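PDB 6AMS: beta sliding clamp from Pseudomonas aeruginosa, which forms a ring-shaped head-to-tail homodimer around DNA and probably tethers DNA polymerases and other proteins to it, making synthesis processive. Local coordinates for residues H2-R7 with L59-E64; A9-L14 with K74-C79; N32-V37 with E67-A72; G39-L44 with V54-L59. All coordinates share one frame; numbering follows the deposited sequence.

Contact 1 of 4, residues H2-R7 with L59-E64; sequences HFTIQR and LEDAAE
H2 and E64 are joined backbone to backbone; side chains carry most of the rest. The two form a single antiparallel hydrogen-bonded pair: H2 N gives its hydrogen to E64 O at 3.0 Å, and E64 N returns a bond to H2 O at 2.8 Å. The same H2 O also receives a CA-H...O contact from A63. H2 turns its ring to D89, which binds H2 NE2.

One polar bond links side chains. T4 OG1 donates to D61 OD2 over 2.8 Å, meeting the lone pair that faces away from the other carboxylate oxygen. The T4 hydroxyl stands between its own backbone N and carbonyl carbon (chi1 56°), which aims it toward D61, whose CB points at the strand from the loop. The two side chains meet at about a right angle.

The apolar part centres on L59, whose two methyls take different partners. L59 CD1 rests on F3 CB at 3.8 Å, while L59 CD2 meets the F3 ring at CD2, also 3.8 Å away, from an oblique direction. I5 CD1 touches L59 CD2 more loosely, at 4.2 Å, and A63 CB packs on F3 CB from the loop. V37 and L42 also pack on F3 and L59.

The loop between strands 51-58 and 66-71 pairs briefly along the outer edge of strand 2-6, whose other edge bonds to strand 87-93 through F3 and I5. It thus brings together the two sheets of the N-terminal domain of this ring-shaped processivity factor.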
loop_
_atom_site.group_PDB
_atom_site.type_symbol
_atom_site.label_atom_id
_atom_site.label_comp_id
_atom_site.label_asym_id
_atom_site.label_seq_id
_atom_site.Cartn_x
_atom_site.Cartn_y
_atom_site.Cartn_z
ATOM N N HIS A 2 -17.443 -30.485 17.054
ATOM C CA HIS A 2 -16.020 -30.695 17.262
ATOM C C HIS A 2 -15.429 -31.251 15.993
ATOM O O HIS A 2 -16.006 -32.159 15.396
ATOM C CB HIS A 2 -15.765 -31.610 18.470
ATOM C CG HIS A 2 -14.373 -32.154 18.538
ATOM N ND1 HIS A 2 -14.032 -33.398 18.056
ATOM C CD2 HIS A 2 -13.226 -31.616 19.022
ATOM C CE1 HIS A 2 -12.735 -33.595 18.208
ATOM N NE2 HIS A 2 -12.225 -32.534 18.806
ATOM N N PHE A 3 -14.288 -30.694 15.574
ATOM C CA PHE A 3 -13.518 -31.284 14.489
ATOM C C PHE A 3 -12.026 -31.019 14.605
ATOM O O PHE A 3 -11.579 -30.199 15.410
ATOM C CB PHE A 3 -14.052 -30.820 13.126
ATOM C CG PHE A 3 -14.042 -29.320 12.926
ATOM C CD1 PHE A 3 -15.056 -28.538 13.426
ATOM C CD2 PHE A 3 -13.012 -28.705 12.212
ATOM C CE1 PHE A 3 -15.048 -27.164 13.227
ATOM C CE2 PHE A 3 -13.011 -27.346 11.990
ATOM C CZ PHE A 3 -14.032 -26.559 12.510
ATOM N N THR A 4 -11.261 -31.774 13.816
ATOM C CA THR A 4 -9.842 -31.549 13.615
ATOM C C THR A 4 -9.614 -31.240 12.137
ATOM O O THR A 4 -10.335 -31.741 11.275
ATOM C CB THR A 4 -8.984 -32.733 14.039
ATOM O OG1 THR A 4 -9.415 -33.899 13.337
ATOM C CG2 THR A 4 -9.085 -32.958 15.553
ATOM N N ILE A 5 -8.637 -30.386 11.868
ATOM C CA ILE A 5 -8.333 -29.970 10.515
ATOM C C ILE A 5 -6.912 -29.412 10.418
ATOM O O ILE A 5 -6.403 -28.827 11.359
ATOM C CB ILE A 5 -9.381 -28.935 10.032
ATOM C CG1 ILE A 5 -9.287 -28.702 8.525
ATOM C CG2 ILE A 5 -9.257 -27.647 10.813
ATOM C CD1 ILE A 5 -10.386 -27.832 7.966
ATOM N N GLN A 6 -6.267 -29.627 9.278
ATOM C CA GLN A 6 -4.923 -29.122 9.030
ATOM C C GLN A 6 -4.969 -27.618 8.880
ATOM O O GLN A 6 -5.961 -27.073 8.426
ATOM C CB GLN A 6 -4.354 -29.735 7.764
ATOM C CG GLN A 6 -3.749 -31.101 7.967
ATOM C CD GLN A 6 -2.262 -31.033 8.210
ATOM O OE1 GLN A 6 -1.524 -30.465 7.413
ATOM N NE2 GLN A 6 -1.813 -31.620 9.306
ATOM N N ARG A 7 -3.882 -26.947 9.217
ATOM C CA ARG A 7 -3.868 -25.497 9.144
ATOM C C ARG A 7 -4.139 -25.013 7.729
ATOM O O ARG A 7 -4.924 -24.109 7.519
ATOM C CB ARG A 7 -2.510 -24.973 9.609
ATOM C CG ARG A 7 -2.272 -23.504 9.328
ATOM C CD ARG A 7 -0.798 -23.170 9.402
ATOM N NE ARG A 7 -0.525 -21.776 9.096
ATOM C CZ ARG A 7 -0.202 -21.315 7.896
ATOM N NH1 ARG A 7 -0.104 -22.133 6.870
ATOM N NH2 ARG A 7 0.022 -20.033 7.732
ATOM N N LEU A 59 -13.563 -33.037 6.008
ATOM C CA LEU A 59 -12.903 -33.332 7.282
ATOM C C LEU A 59 -12.529 -34.800 7.268
ATOM O O LEU A 59 -13.309 -35.614 6.784
ATOM C CB LEU A 59 -13.860 -33.084 8.439
ATOM C CG LEU A 59 -14.377 -31.650 8.624
ATOM C CD1 LEU A 59 -15.492 -31.619 9.652
ATOM C CD2 LEU A 59 -13.241 -30.723 9.017
ATOM N N GLU A 60 -11.364 -35.142 7.791
ATOM C CA GLU A 60 -10.838 -36.500 7.704
ATOM C C GLU A 60 -11.114 -37.299 8.955
ATOM O O GLU A 60 -11.733 -38.357 8.862
ATOM C CB GLU A 60 -9.341 -36.482 7.346
ATOM C CG GLU A 60 -9.163 -36.421 5.822
ATOM C CD GLU A 60 -7.872 -35.761 5.371
ATOM O OE1 GLU A 60 -7.554 -34.715 5.952
ATOM O OE2 GLU A 60 -7.207 -36.283 4.443
ATOM N N ASP A 61 -10.698 -36.807 10.110
ATOM C CA ASP A 61 -11.047 -37.491 11.366
ATOM C C ASP A 61 -12.522 -37.346 11.681
ATOM O O ASP A 61 -13.208 -36.487 11.128
ATOM C CB ASP A 61 -10.239 -36.944 12.537
ATOM C CG ASP A 61 -8.759 -37.163 12.374
ATOM O OD1 ASP A 61 -8.367 -38.235 11.863
ATOM O OD2 ASP A 61 -7.988 -36.269 12.766
ATOM N N ALA A 62 -13.006 -38.178 12.592
ATOM C CA ALA A 62 -14.420 -38.132 12.951
ATOM C C ALA A 62 -14.704 -36.740 13.483
ATOM O O ALA A 62 -13.813 -36.086 14.025
ATOM C CB ALA A 62 -14.775 -39.208 13.966
ATOM N N ALA A 63 -15.929 -36.291 13.263
ATOM C CA ALA A 63 -16.328 -34.926 13.567
ATOM C C ALA A 63 -17.705 -34.941 14.163
ATOM O O ALA A 63 -18.570 -35.645 13.693
ATOM C CB ALA A 63 -16.304 -34.063 12.301
ATOM N N GLU A 64 -17.904 -34.169 15.220
ATOM C CA GLU A 64 -19.199 -34.058 15.856
ATOM C C GLU A 64 -19.895 -32.843 15.194
ATOM O O GLU A 64 -19.301 -31.772 15.083
ATOM C CB GLU A 64 -18.980 -33.884 17.351
ATOM C CG GLU A 64 -20.204 -33.986 18.253
ATOM C CD GLU A 64 -19.927 -33.478 19.670
ATOM O OE1 GLU A 64 -19.087 -34.063 20.390
ATOM O OE2 GLU A 64 -20.558 -32.491 20.079
#

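Contact 2 of 4, residues A9-L14 with K74-C79; sequences ALLKPL and KLMDIC
C79 SG, the polar atom at the centre of this apolar contact, is packed against L10 and L11 of the facing helix. L10 closes on SG with CG and with CD2, the latter at 3.8 Å, and L11 adds its CB at 3.9 Å. C79 SG lies anti to its backbone N (chi1 -171°), reaching out from helix 72-81 between these two leucines.

A turn further on, L14 takes over. Its CD2 is pushed against helix 72-81, 3.7 Å from L75 CG and just as near M76 CA, so one methyl sits against both a side chain and the backbone. L14 and L75 meet at about a right angle. L14 CG faces M76 CB at 4.0 Å; beyond CB the methionine turns away and packs on Q15 and A18 of helix 7-18.

The short axes come within 9.8 Å at a crossing angle of -141°, so the helices run roughly antiparallel. Beneath them L10 and C79 rest on I88, and L10 and L14 on L44. On helix 72-81, K74 makes a salt bridge to E301 of the second subunit. In each domain of bacterial beta processivity rings two helices, backed by two sheets, face the central hole; helices 7-18 and 72-81 are this domain's pair.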
loop_
_atom_site.group_PDB
_atom_site.type_symbol
_atom_site.label_atom_id
_atom_site.label_comp_id
_atom_site.label_asym_id
_atom_site.label_seq_id
_atom_site.Cartn_x
_atom_site.Cartn_y
_atom_site.Cartn_z
ATOM N N ALA A 9 -5.682 -26.636 5.270
ATOM C CA ALA A 9 -7.022 -26.997 4.831
ATOM C C ALA A 9 -8.067 -25.992 5.276
ATOM O O ALA A 9 -9.000 -25.705 4.557
ATOM C CB ALA A 9 -7.380 -28.395 5.291
ATOM N N LEU A 10 -7.915 -25.486 6.482
ATOM C CA LEU A 10 -8.838 -24.521 7.015
ATOM C C LEU A 10 -8.569 -23.110 6.505
ATOM O O LEU A 10 -9.488 -22.335 6.307
ATOM C CB LEU A 10 -8.741 -24.530 8.533
ATOM C CG LEU A 10 -9.436 -23.394 9.265
ATOM C CD1 LEU A 10 -10.914 -23.410 8.937
ATOM C CD2 LEU A 10 -9.206 -23.511 10.754
ATOM N N LEU A 11 -7.306 -22.796 6.268
ATOM C CA LEU A 11 -6.917 -21.456 5.876
ATOM C C LEU A 11 -7.424 -21.047 4.494
ATOM O O LEU A 11 -7.879 -19.930 4.309
ATOM C CB LEU A 11 -5.400 -21.320 5.946
ATOM C CG LEU A 11 -4.847 -19.929 5.711
ATOM C CD1 LEU A 11 -5.348 -18.973 6.767
ATOM C CD2 LEU A 11 -3.323 -20.015 5.701
ATOM N N LYS A 12 -7.370 -21.947 3.530
ATOM C CA LYS A 12 -7.793 -21.628 2.170
ATOM C C LYS A 12 -9.246 -21.091 2.079
ATOM O O LYS A 12 -9.446 -19.967 1.646
ATOM C CB LYS A 12 -7.507 -22.821 1.240
ATOM C CG LYS A 12 -8.158 -22.802 -0.120
ATOM C CD LYS A 12 -7.615 -23.977 -0.940
ATOM C CE LYS A 12 -8.550 -24.444 -2.053
ATOM N NZ LYS A 12 -8.573 -25.931 -2.103
ATOM N N PRO A 13 -10.260 -21.876 2.500
ATOM C CA PRO A 13 -11.629 -21.367 2.459
ATOM C C PRO A 13 -11.887 -20.243 3.443
ATOM O O PRO A 13 -12.741 -19.385 3.190
ATOM C CB PRO A 13 -12.462 -22.587 2.817
ATOM C CG PRO A 13 -11.551 -23.416 3.643
ATOM C CD PRO A 13 -10.216 -23.260 2.999
ATOM N N LEU A 14 -11.155 -20.225 4.542
ATOM C CA LEU A 14 -11.298 -19.160 5.523
ATOM C C LEU A 14 -10.776 -17.839 4.984
ATOM O O LEU A 14 -11.390 -16.809 5.216
ATOM C CB LEU A 14 -10.607 -19.569 6.811
ATOM C CG LEU A 14 -10.764 -18.722 8.039
ATOM C CD1 LEU A 14 -12.244 -18.527 8.364
ATOM C CD2 LEU A 14 -10.035 -19.414 9.193
ATOM N N LYS A 74 -10.348 -12.655 13.173
ATOM C CA LYS A 74 -9.584 -13.244 14.266
ATOM C C LYS A 74 -9.300 -14.731 14.060
ATOM O O LYS A 74 -8.189 -15.166 14.340
ATOM C CB LYS A 74 -10.254 -13.025 15.624
ATOM C CG LYS A 74 -9.947 -11.683 16.263
ATOM C CD LYS A 74 -10.844 -11.455 17.463
ATOM C CE LYS A 74 -10.830 -10.012 17.928
ATOM N NZ LYS A 74 -11.839 -9.855 19.022
ATOM N N LEU A 75 -10.272 -15.510 13.574
ATOM C CA LEU A 75 -10.029 -16.935 13.313
ATOM C C LEU A 75 -8.972 -17.081 12.235
ATOM O O LEU A 75 -8.094 -17.932 12.353
ATOM C CB LEU A 75 -11.313 -17.707 12.880
ATOM C CG LEU A 75 -11.146 -19.235 12.707
ATOM C CD1 LEU A 75 -10.571 -19.901 13.946
ATOM C CD2 LEU A 75 -12.462 -19.884 12.348
ATOM N N MET A 76 -9.072 -16.265 11.179
ATOM C CA MET A 76 -8.145 -16.357 10.058
ATOM C C MET A 76 -6.750 -15.982 10.508
ATOM O O MET A 76 -5.823 -16.690 10.206
ATOM C CB MET A 76 -8.575 -15.448 8.906
ATOM C CG MET A 76 -7.612 -15.452 7.709
ATOM S SD MET A 76 -8.137 -14.370 6.345
ATOM C CE MET A 76 -7.911 -12.736 7.143
ATOM N N ASP A 77 -6.605 -14.871 11.221
ATOM C CA ASP A 77 -5.304 -14.451 11.769
ATOM C C ASP A 77 -4.694 -15.512 12.691
ATOM O O ASP A 77 -3.484 -15.709 12.675
ATOM C CB ASP A 77 -5.405 -13.144 12.558
ATOM C CG ASP A 77 -5.713 -11.936 11.673
ATOM O OD1 ASP A 77 -5.617 -12.016 10.430
ATOM O OD2 ASP A 77 -6.103 -10.895 12.233
ATOM N N ILE A 78 -5.518 -16.160 13.505
ATOM C CA ILE A 78 -5.033 -17.208 14.371
ATOM C C ILE A 78 -4.548 -18.371 13.504
ATOM O O ILE A 78 -3.466 -18.862 13.695
ATOM C CB ILE A 78 -6.109 -17.665 15.375
ATOM C CG1 ILE A 78 -6.400 -16.585 16.389
ATOM C CG2 ILE A 78 -5.652 -18.899 16.138
ATOM C CD1 ILE A 78 -7.747 -16.785 17.061
ATOM N N CYS A 79 -5.339 -18.767 12.522
ATOM C CA CYS A 79 -4.992 -19.869 11.637
ATOM C C CYS A 79 -3.721 -19.570 10.797
ATOM O O CYS A 79 -2.873 -20.436 10.604
ATOM C CB CYS A 79 -6.188 -20.180 10.736
ATOM S SG CYS A 79 -6.029 -21.687 9.756
#

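Contact 3 of 4, residues N32-V37 with E67-A72; sequences NVLLVV and EITVPA
N32 holds its CG anti to the carbonyl carbon (chi1 -70°), and T69 sets its hydroxyl between backbone N and carbonyl carbon (chi1 81°); the two torsions bring amide and hydroxyl together across the strands. N32 ND2 then donates to T69 OG1 at 3.0 Å, nearly straight at 178° and in the plane of the amide. T69 OG1 also hydrogen-bonds to L111 O, so this buried hydroxyl has two partners that fix its rotation and, through it, the N32 amide. OD1 of N32 lies against P71 CA, 3.2 Å away.

The main chains exchange two pairs of bonds, at V33 with V70 and at L35 with I68; the shortest is V33 N to V70 O at 2.7 Å. On the face carrying V33, L35, I68 and V70, V33 and V70 lie side by side, CG1 of the first 3.7 Å from CG2 of the second, and L35 CD1 comes across V70 CG2 at about a right angle. L44 and L75 pack against this face. On the opposite face L34 CD1 touches T69 CG2 at 3.8 Å, and V36 lies alongside E67.

P71, at the N-cap position, leads into helix 72-81. Strand 66-71 is the outermost strand of the eight-stranded antiparallel sheet running into the central domain.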
loop_
_atom_site.group_PDB
_atom_site.type_symbol
_atom_site.label_atom_id
_atom_site.label_comp_id
_atom_site.label_asym_id
_atom_site.label_seq_id
_atom_site.Cartn_x
_atom_site.Cartn_y
_atom_site.Cartn_z
ATOM N N ASN A 32 -18.555 -12.020 11.652
ATOM C CA ASN A 32 -18.349 -13.449 11.926
ATOM C C ASN A 32 -18.472 -14.331 10.703
ATOM O O ASN A 32 -19.119 -13.989 9.743
ATOM C CB ASN A 32 -19.314 -13.956 12.997
ATOM C CG ASN A 32 -18.994 -13.405 14.377
ATOM O OD1 ASN A 32 -18.161 -12.506 14.536
ATOM N ND2 ASN A 32 -19.653 -13.965 15.388
ATOM N N VAL A 33 -17.778 -15.456 10.749
ATOM C CA VAL A 33 -17.903 -16.511 9.752
ATOM C C VAL A 33 -18.801 -17.578 10.377
ATOM O O VAL A 33 -18.680 -17.886 11.574
ATOM C CB VAL A 33 -16.550 -17.129 9.320
ATOM C CG1 VAL A 33 -15.695 -17.624 10.487
ATOM C CG2 VAL A 33 -16.760 -18.226 8.277
ATOM N N LEU A 34 -19.729 -18.102 9.567
ATOM C CA LEU A 34 -20.636 -19.174 9.966
ATOM C C LEU A 34 -19.954 -20.489 9.647
ATOM O O LEU A 34 -19.553 -20.716 8.494
ATOM C CB LEU A 34 -21.969 -19.085 9.231
ATOM C CG LEU A 34 -22.843 -20.320 9.310
ATOM C CD1 LEU A 34 -23.351 -20.430 10.733
ATOM C CD2 LEU A 34 -23.997 -20.310 8.309
ATOM N N LEU A 35 -19.801 -21.328 10.668
ATOM C CA LEU A 35 -19.181 -22.642 10.551
ATOM C C LEU A 35 -20.259 -23.680 10.804
ATOM O O LEU A 35 -20.951 -23.607 11.790
ATOM C CB LEU A 35 -18.059 -22.807 11.576
ATOM C CG LEU A 35 -16.908 -21.803 11.588
ATOM C CD1 LEU A 35 -15.922 -22.153 12.687
ATOM C CD2 LEU A 35 -16.208 -21.766 10.243
ATOM N N VAL A 36 -20.375 -24.650 9.910
ATOM C CA VAL A 36 -21.383 -25.701 9.948
ATOM C C VAL A 36 -20.662 -27.006 9.672
ATOM O O VAL A 36 -20.017 -27.134 8.652
ATOM C CB VAL A 36 -22.483 -25.498 8.892
ATOM C CG1 VAL A 36 -23.547 -26.578 8.969
ATOM C CG2 VAL A 36 -23.134 -24.126 9.053
ATOM N N VAL A 37 -20.747 -27.949 10.612
ATOM C CA VAL A 37 -20.250 -29.296 10.404
ATOM C C VAL A 37 -21.448 -30.224 10.198
ATOM O O VAL A 37 -22.232 -30.404 11.117
ATOM C CB VAL A 37 -19.410 -29.774 11.617
ATOM C CG1 VAL A 37 -18.922 -31.218 11.434
ATOM C CG2 VAL A 37 -18.229 -28.855 11.837
ATOM N N GLU A 67 -23.245 -26.094 14.612
ATOM C CA GLU A 67 -23.009 -24.841 13.916
ATOM C C GLU A 67 -22.817 -23.671 14.862
ATOM O O GLU A 67 -23.361 -23.650 15.965
ATOM C CB GLU A 67 -24.126 -24.573 12.919
ATOM C CG GLU A 67 -25.560 -24.608 13.476
ATOM C CD GLU A 67 -26.623 -24.266 12.416
ATOM O OE1 GLU A 67 -27.826 -24.280 12.720
ATOM O OE2 GLU A 67 -26.264 -23.972 11.265
ATOM N N ILE A 68 -22.024 -22.697 14.426
ATOM C CA ILE A 68 -21.702 -21.528 15.235
ATOM C C ILE A 68 -21.036 -20.435 14.404
ATOM O O ILE A 68 -20.475 -20.713 13.352
ATOM C CB ILE A 68 -20.682 -21.923 16.338
ATOM C CG1 ILE A 68 -20.720 -20.965 17.528
ATOM C CG2 ILE A 68 -19.283 -22.048 15.761
ATOM C CD1 ILE A 68 -21.809 -21.276 18.521
ATOM N N THR A 69 -21.143 -19.188 14.848
ATOM C CA THR A 69 -20.419 -18.095 14.204
ATOM C C THR A 69 -19.332 -17.537 15.146
ATOM O O THR A 69 -19.480 -17.491 16.387
ATOM C CB THR A 69 -21.350 -16.974 13.720
ATOM O OG1 THR A 69 -21.693 -16.115 14.802
ATOM C CG2 THR A 69 -22.619 -17.540 13.135
ATOM N N VAL A 70 -18.202 -17.195 14.541
ATOM C CA VAL A 70 -17.051 -16.663 15.249
ATOM C C VAL A 70 -16.442 -15.550 14.418
ATOM O O VAL A 70 -16.600 -15.532 13.207
ATOM C CB VAL A 70 -15.971 -17.737 15.477
ATOM C CG1 VAL A 70 -16.456 -18.809 16.433
ATOM C CG2 VAL A 70 -15.545 -18.353 14.159
ATOM N N PRO A 71 -15.736 -14.616 15.068
ATOM C CA PRO A 71 -15.108 -13.500 14.321
ATOM C C PRO A 71 -14.138 -13.998 13.258
ATOM O O PRO A 71 -13.221 -14.760 13.541
ATOM C CB PRO A 71 -14.410 -12.667 15.417
ATOM C CG PRO A 71 -14.360 -13.539 16.628
ATOM C CD PRO A 71 -15.502 -14.507 16.520
ATOM N N ALA A 72 -14.367 -13.560 12.038
ATOM C CA ALA A 72 -13.724 -14.114 10.843
ATOM C C ALA A 72 -12.274 -13.736 10.772
ATOM O O ALA A 72 -11.415 -14.615 10.683
ATOM C CB ALA A 72 -14.447 -13.639 9.595
#

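Contact 4 of 4, residues G39-L44 with V54-L59; sequences GQQLSL and VGRVVL
L42 and V57 lie side by side and point the same way, with V57 CG1 pressed 3.5 Å from L42 CB. That methyl occupies the space between its own backbone N and carbonyl carbon (chi1 54°), turned to the neighbouring strand. L44 slants across it, CD1 at 4.1 Å from V57 CG1, and on this face L44 packs under L10, P13 and L14.

The other face carries Q41, S43 and R56 beside V58. Q41, extended, passes at a slant over the R56 aliphatic chain, NE2 3.7 Å from R56 CD, the amide and guanidinium planes turned 63° apart. Q41 OE1 stands at the guanidinium edge, while V54 CG1 lies above one face, offset toward the rim. R56 NH1 is hydrogen-bonded to T232, on the next strand of the sheet. S43 OG touches R56 CG at 3.5 Å.

At the open end of the hairpin, L59 N donates to Q40 O at 2.8 Å, and the bent Q40 side chain brings NE2 to L59 O from above the carbonyl plane. Q40 NE2 bonds to D61 O as well.

Chemically, one face is apolar and packs under helix 7-18; the other is mixed, its arginine lying against Q41 and S43 and bonded to T232, while one glutamine amide ties down the chain leaving strand 51-58.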
loop_
_atom_site.group_PDB
_atom_site.type_symbol
_atom_site.label_atom_id
_atom_site.label_comp_id
_atom_site.label_asym_id
_atom_site.label_seq_id
_atom_site.Cartn_x
_atom_site.Cartn_y
_atom_site.Cartn_z
ATOM N N GLY A 39 -21.919 -34.132 8.860
ATOM C CA GLY A 39 -21.114 -35.302 8.538
ATOM C C GLY A 39 -19.649 -34.930 8.530
ATOM O O GLY A 39 -19.157 -34.310 9.454
ATOM N N GLN A 40 -18.960 -35.277 7.457
ATOM C CA GLN A 40 -17.527 -35.008 7.311
ATOM C C GLN A 40 -17.252 -33.790 6.435
ATOM O O GLN A 40 -16.266 -33.763 5.702
ATOM C CB GLN A 40 -16.848 -36.272 6.773
ATOM C CG GLN A 40 -17.000 -37.456 7.720
ATOM C CD GLN A 40 -16.361 -37.221 9.089
ATOM O OE1 GLN A 40 -17.017 -37.360 10.135
ATOM N NE2 GLN A 40 -15.086 -36.821 9.089
ATOM N N GLN A 41 -18.129 -32.801 6.508
ATOM C CA GLN A 41 -17.960 -31.594 5.725
ATOM C C GLN A 41 -18.057 -30.352 6.581
ATOM O O GLN A 41 -18.929 -30.237 7.435
ATOM C CB GLN A 41 -18.994 -31.511 4.605
ATOM C CG GLN A 41 -18.791 -30.309 3.697
ATOM C CD GLN A 41 -19.806 -30.226 2.579
ATOM O OE1 GLN A 41 -20.935 -29.792 2.781
ATOM N NE2 GLN A 41 -19.396 -30.622 1.384
ATOM N N LEU A 42 -17.138 -29.429 6.348
ATOM C CA LEU A 42 -17.139 -28.164 7.043
ATOM C C LEU A 42 -17.465 -27.099 6.008
ATOM O O LEU A 42 -16.843 -27.037 4.954
ATOM C CB LEU A 42 -15.776 -27.887 7.674
ATOM C CG LEU A 42 -15.562 -26.467 8.200
ATOM C CD1 LEU A 42 -16.632 -26.076 9.206
ATOM C CD2 LEU A 42 -14.174 -26.292 8.783
ATOM N N SER A 43 -18.460 -26.277 6.306
ATOM C CA SER A 43 -18.847 -25.200 5.414
ATOM C C SER A 43 -18.572 -23.892 6.119
ATOM O O SER A 43 -18.892 -23.740 7.287
ATOM C CB SER A 43 -20.319 -25.299 5.039
ATOM O OG SER A 43 -20.523 -26.294 4.058
ATOM N N LEU A 44 -17.962 -22.949 5.417
ATOM C CA LEU A 44 -17.657 -21.669 6.032
ATOM C C LEU A 44 -18.340 -20.604 5.192
ATOM O O LEU A 44 -18.171 -20.586 3.951
ATOM C CB LEU A 44 -16.148 -21.416 6.093
ATOM C CG LEU A 44 -15.248 -22.454 6.757
ATOM C CD1 LEU A 44 -14.932 -23.586 5.777
ATOM C CD2 LEU A 44 -13.955 -21.786 7.191
ATOM N N VAL A 54 -19.512 -19.038 0.265
ATOM C CA VAL A 54 -19.430 -20.290 1.003
ATOM C C VAL A 54 -18.250 -21.146 0.555
ATOM O O VAL A 54 -18.030 -21.354 -0.633
ATOM C CB VAL A 54 -20.737 -21.093 0.887
ATOM C CG1 VAL A 54 -20.642 -22.413 1.633
ATOM C CG2 VAL A 54 -21.903 -20.269 1.399
ATOM N N GLY A 55 -17.495 -21.631 1.531
ATOM C CA GLY A 55 -16.351 -22.476 1.286
ATOM C C GLY A 55 -16.585 -23.831 1.918
ATOM O O GLY A 55 -17.124 -23.920 3.011
ATOM N N ARG A 56 -16.212 -24.888 1.207
ATOM C CA ARG A 56 -16.378 -26.250 1.700
ATOM C C ARG A 56 -15.059 -26.992 1.809
ATOM O O ARG A 56 -14.232 -26.933 0.913
ATOM C CB ARG A 56 -17.321 -27.034 0.796
ATOM C CG ARG A 56 -18.784 -26.748 1.044
ATOM C CD ARG A 56 -19.639 -27.227 -0.112
ATOM N NE ARG A 56 -20.862 -26.445 -0.199
ATOM C CZ ARG A 56 -20.998 -25.350 -0.938
ATOM N NH1 ARG A 56 -22.150 -24.696 -0.944
ATOM N NH2 ARG A 56 -19.982 -24.911 -1.670
ATOM N N VAL A 57 -14.853 -27.664 2.931
ATOM C CA VAL A 57 -13.648 -28.451 3.135
ATOM C C VAL A 57 -14.041 -29.818 3.698
ATOM O O VAL A 57 -14.949 -29.917 4.508
ATOM C CB VAL A 57 -12.639 -27.710 4.037
ATOM C CG1 VAL A 57 -13.283 -27.292 5.342
ATOM C CG2 VAL A 57 -11.381 -28.529 4.266
ATOM N N VAL A 58 -13.378 -30.873 3.245
ATOM C CA VAL A 58 -13.671 -32.216 3.723
ATOM C C VAL A 58 -12.896 -32.480 5.003
ATOM O O VAL A 58 -11.714 -32.169 5.085
ATOM C CB VAL A 58 -13.314 -33.271 2.657
ATOM C CG1 VAL A 58 -13.442 -34.678 3.213
ATOM C CG2 VAL A 58 -14.199 -33.102 1.437
ATOM N N LEU A 59 -13.563 -33.037 6.008
ATOM C CA LEU A 59 -12.903 -33.332 7.282
ATOM C C LEU A 59 -12.529 -34.800 7.268
ATOM O O LEU A 59 -13.309 -35.614 6.784
ATOM C CB LEU A 59 -13.860 -33.084 8.439
ATOM C CG LEU A 59 -14.377 -31.650 8.624
ATOM C CD1 LEU A 59 -15.492 -31.619 9.652
ATOM C CD2 LEU A 59 -13.241 -30.723 9.017
#

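All four contacts belong to the N-terminal domain, their centres 10 to 15 Å apart, contacts 1 and 4 being the nearest. Along the chain, contact 4 is nested inside contact 3, and contact 3 inside contact 2, while contact 1 alternates with contacts 2 and 3 and encloses contact 4. Contacts 3 and 4 share one antiparallel sheet, in the order 66-71, 32-38, 41-47, 51-58, which continues into the central domain through strand 231-236. L59 is common to contacts 1 and 4, and V37 packs on it. Contact 2 lays both helices over the sheet, through L75 on V70 and L10 on L44. The result is one helix-lined segment of the ring, joined by apolar packing between sheet and helices.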